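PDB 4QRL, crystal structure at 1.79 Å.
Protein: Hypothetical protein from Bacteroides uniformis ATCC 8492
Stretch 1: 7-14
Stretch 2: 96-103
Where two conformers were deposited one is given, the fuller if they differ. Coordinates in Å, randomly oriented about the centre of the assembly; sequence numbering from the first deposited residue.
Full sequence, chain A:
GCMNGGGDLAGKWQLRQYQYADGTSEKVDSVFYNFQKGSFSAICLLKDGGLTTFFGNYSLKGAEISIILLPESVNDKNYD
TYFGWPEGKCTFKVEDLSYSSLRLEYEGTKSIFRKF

Stretch 1 (7-14) GDLAGKWQ
Stretch 2, residues 96-103: DLSYSSLR

What backbones meet here? Residues 96-103 form a hairpin: strand 96-97 pairs with strand 101-103 through Arg103 N to Asp96 O at 2.9 Å, and just past the first strand Ser98 N donates to Ser101 O at 2.9 Å, and Tyr99 and Ser100 make the turn (phi/psi -59/-28 and -113/-12). The other stretch turns at Asp8 and Leu9 (-72/-33 and -68/-34), then enters a strand at Gly11, whose phi of 116° would jam a CB against the preceding carbonyl. The CA atoms of Asp8 and Tyr99 lie 4.4 Å apart.

How does Trp13 fill the hollow of the hairpin? With chi1 -67° (m) and chi2 99°, the CA-to-CB bond of Trp13 points toward the other stretch. Leu102 CB sits over one face, 3.7 Å from the centroid of the six-membered ring of Trp13 and 15° off its normal. The ring edge meets backbone oxygens: Trp13 CH2 is 3.4 Å from Ser98 O, and Trp13 CZ3 is 3.5 Å from Ser100 O. Trp13 NE1 donates to Leu9 O at 2.8 Å, almost linearly, tying the indole to its own turn.

Which bumps complete the packing? Leu97 and Leu102, both t with chi2 near 65°, supply them. Leu97 CD1 reaches Trp13 CZ2 at 4.0 Å and Asp8 CB at 3.8 Å, so one methyl touches both residues. Leu9 (t, chi2 62°) starts sideways, but its end comes nearer, bringing Leu9 CD1 to 3.9 Å from Leu102 CD2.

Does Asp8 bond to the turn it faces? It does not: in rotamer m, Asp8 OD2 is 3.3 Å from Tyr99 N, but the angle is poor. Asp8 OD1 instead lies at the edge of the Tyr99 ring, 3.6 Å from Tyr99 CB. With no direct hydrogen bond between the stretches, the contact rests on shape, supplemented by a water that donates to Ala10 O at 3.2 Å and is weakly bonded to Tyr99 OH at 3.1 Å.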

# COMPACT_ATOMS: atom_id res chain seq x y z
N GLY A 7 0.35 -1.81 -17.59
CA GLY A 7 0.04 -3.22 -17.35
C GLY A 7 -1.03 -3.45 -16.30
O GLY A 7 -1.97 -2.65 -16.17
N ASP A 8 -0.92 -4.57 -15.55
CA ASP A 8 -1.91 -4.91 -14.51
C ASP A 8 -1.81 -4.02 -13.27
O ASP A 8 -2.81 -3.84 -12.58
CB ASP A 8 -1.74 -6.37 -14.06
CG ASP A 8 -2.25 -7.40 -15.05
OD1 ASP A 8 -2.96 -7.02 -16.00
OD2 ASP A 8 -1.93 -8.58 -14.87
N LEU A 9 -0.61 -3.59 -12.92
CA LEU A 9 -0.37 -2.82 -11.70
C LEU A 9 -1.01 -1.43 -11.75
O LEU A 9 -1.44 -0.94 -10.71
CB LEU A 9 1.14 -2.70 -11.38
CG LEU A 9 1.48 -2.14 -9.99
CD1 LEU A 9 0.95 -3.03 -8.85
CD2 LEU A 9 2.98 -1.89 -9.85
N ALA A 10 -1.04 -0.81 -12.94
CA ALA A 10 -1.56 0.54 -13.15
C ALA A 10 -2.99 0.72 -12.68
O ALA A 10 -3.87 -0.09 -12.99
CB ALA A 10 -1.44 0.93 -14.61
N GLY A 11 -3.22 1.80 -11.94
CA GLY A 11 -4.54 2.16 -11.43
C GLY A 11 -4.67 2.15 -9.92
O GLY A 11 -3.67 2.14 -9.20
N LYS A 12 -5.93 2.07 -9.45
CA LYS A 12 -6.28 2.15 -8.04
C LYS A 12 -6.66 0.80 -7.51
O LYS A 12 -7.32 0.02 -8.20
CB LYS A 12 -7.41 3.18 -7.84
CG LYS A 12 -7.68 3.48 -6.35
CD LYS A 12 -8.78 4.54 -6.21
CE LYS A 12 -8.23 5.91 -5.91
NZ LYS A 12 -7.49 6.49 -7.05
N TRP A 13 -6.26 0.56 -6.28
CA TRP A 13 -6.42 -0.70 -5.60
C TRP A 13 -6.97 -0.52 -4.21
O TRP A 13 -6.40 0.25 -3.42
CB TRP A 13 -5.02 -1.36 -5.50
CG TRP A 13 -4.43 -1.78 -6.80
CD1 TRP A 13 -3.50 -1.11 -7.54
CD2 TRP A 13 -4.61 -3.05 -7.43
NE1 TRP A 13 -3.19 -1.84 -8.67
CE2 TRP A 13 -3.86 -3.04 -8.63
CE3 TRP A 13 -5.39 -4.18 -7.13
CZ2 TRP A 13 -3.79 -4.15 -9.47
CZ3 TRP A 13 -5.43 -5.24 -8.05
CH2 TRP A 13 -4.64 -5.21 -9.20
N GLN A 14 -8.04 -1.24 -3.90
CA GLN A 14 -8.59 -1.18 -2.54
C GLN A 14 -7.89 -2.22 -1.70
O GLN A 14 -7.94 -3.39 -2.05
CB GLN A 14 -10.10 -1.45 -2.53
CG GLN A 14 -10.66 -1.47 -1.09
CD GLN A 14 -12.12 -1.81 -1.00
OE1 GLN A 14 -12.65 -2.57 -1.79
NE2 GLN A 14 -12.79 -1.26 0.02
N ASP A 96 1.17 -12.00 -5.86
CA ASP A 96 0.17 -12.16 -6.91
C ASP A 96 -0.12 -10.85 -7.56
O ASP A 96 -0.26 -9.83 -6.87
CB ASP A 96 -1.16 -12.74 -6.37
CG ASP A 96 -2.22 -12.87 -7.45
OD1 ASP A 96 -2.08 -13.75 -8.32
OD2 ASP A 96 -3.18 -12.06 -7.44
N LEU A 97 -0.21 -10.88 -8.89
CA LEU A 97 -0.63 -9.73 -9.66
C LEU A 97 -1.38 -10.19 -10.89
O LEU A 97 -0.84 -10.92 -11.71
CB LEU A 97 0.51 -8.76 -10.03
CG LEU A 97 0.15 -7.62 -11.03
CD1 LEU A 97 -0.82 -6.61 -10.42
CD2 LEU A 97 1.42 -6.93 -11.55
N SER A 98 -2.61 -9.70 -11.02
CA SER A 98 -3.43 -9.86 -12.22
C SER A 98 -4.13 -8.53 -12.38
O SER A 98 -3.99 -7.67 -11.50
CB SER A 98 -4.41 -11.04 -12.07
OG SER A 98 -5.44 -10.77 -11.14
N TYR A 99 -4.89 -8.35 -13.42
CA TYR A 99 -5.64 -7.10 -13.62
C TYR A 99 -6.61 -6.78 -12.45
O TYR A 99 -6.91 -5.62 -12.22
CB TYR A 99 -6.44 -7.18 -14.93
CG TYR A 99 -6.95 -5.84 -15.38
CD1 TYR A 99 -6.07 -4.83 -15.78
CD2 TYR A 99 -8.32 -5.57 -15.43
CE1 TYR A 99 -6.54 -3.59 -16.21
CE2 TYR A 99 -8.80 -4.34 -15.88
CZ TYR A 99 -7.91 -3.34 -16.24
OH TYR A 99 -8.37 -2.13 -16.68
N SER A 100 -7.12 -7.80 -11.74
CA SER A 100 -8.09 -7.52 -10.68
C SER A 100 -7.59 -7.83 -9.26
O SER A 100 -8.22 -7.40 -8.29
CB SER A 100 -9.38 -8.30 -10.95
OG SER A 100 -9.06 -9.68 -11.03
N SER A 101 -6.44 -8.53 -9.12
CA SER A 101 -5.94 -8.95 -7.82
C SER A 101 -4.46 -8.58 -7.60
O SER A 101 -3.65 -8.72 -8.50
CB SER A 101 -6.09 -10.47 -7.68
OG SER A 101 -5.41 -10.94 -6.53
N LEU A 102 -4.13 -8.14 -6.40
CA LEU A 102 -2.76 -7.78 -6.00
C LEU A 102 -2.51 -8.27 -4.57
O LEU A 102 -3.33 -8.03 -3.69
CB LEU A 102 -2.49 -6.26 -6.13
CG LEU A 102 -1.10 -5.75 -5.64
CD1 LEU A 102 0.07 -6.33 -6.49
CD2 LEU A 102 -1.03 -4.25 -5.66
N ARG A 103 -1.39 -8.98 -4.37
CA ARG A 103 -1.02 -9.51 -3.07
C ARG A 103 0.44 -9.16 -2.82
O ARG A 103 1.34 -9.59 -3.58
CB ARG A 103 -1.28 -11.03 -3.03
CG ARG A 103 -1.21 -11.67 -1.66
CD ARG A 103 -1.25 -13.17 -1.83
NE ARG A 103 -1.23 -13.87 -0.55
CZ ARG A 103 -2.32 -14.28 0.10
NH1 ARG A 103 -3.53 -14.06 -0.41
NH2 ARG A 103 -2.21 -14.91 1.26
O HOH W 1 -6.52 -0.55 -14.74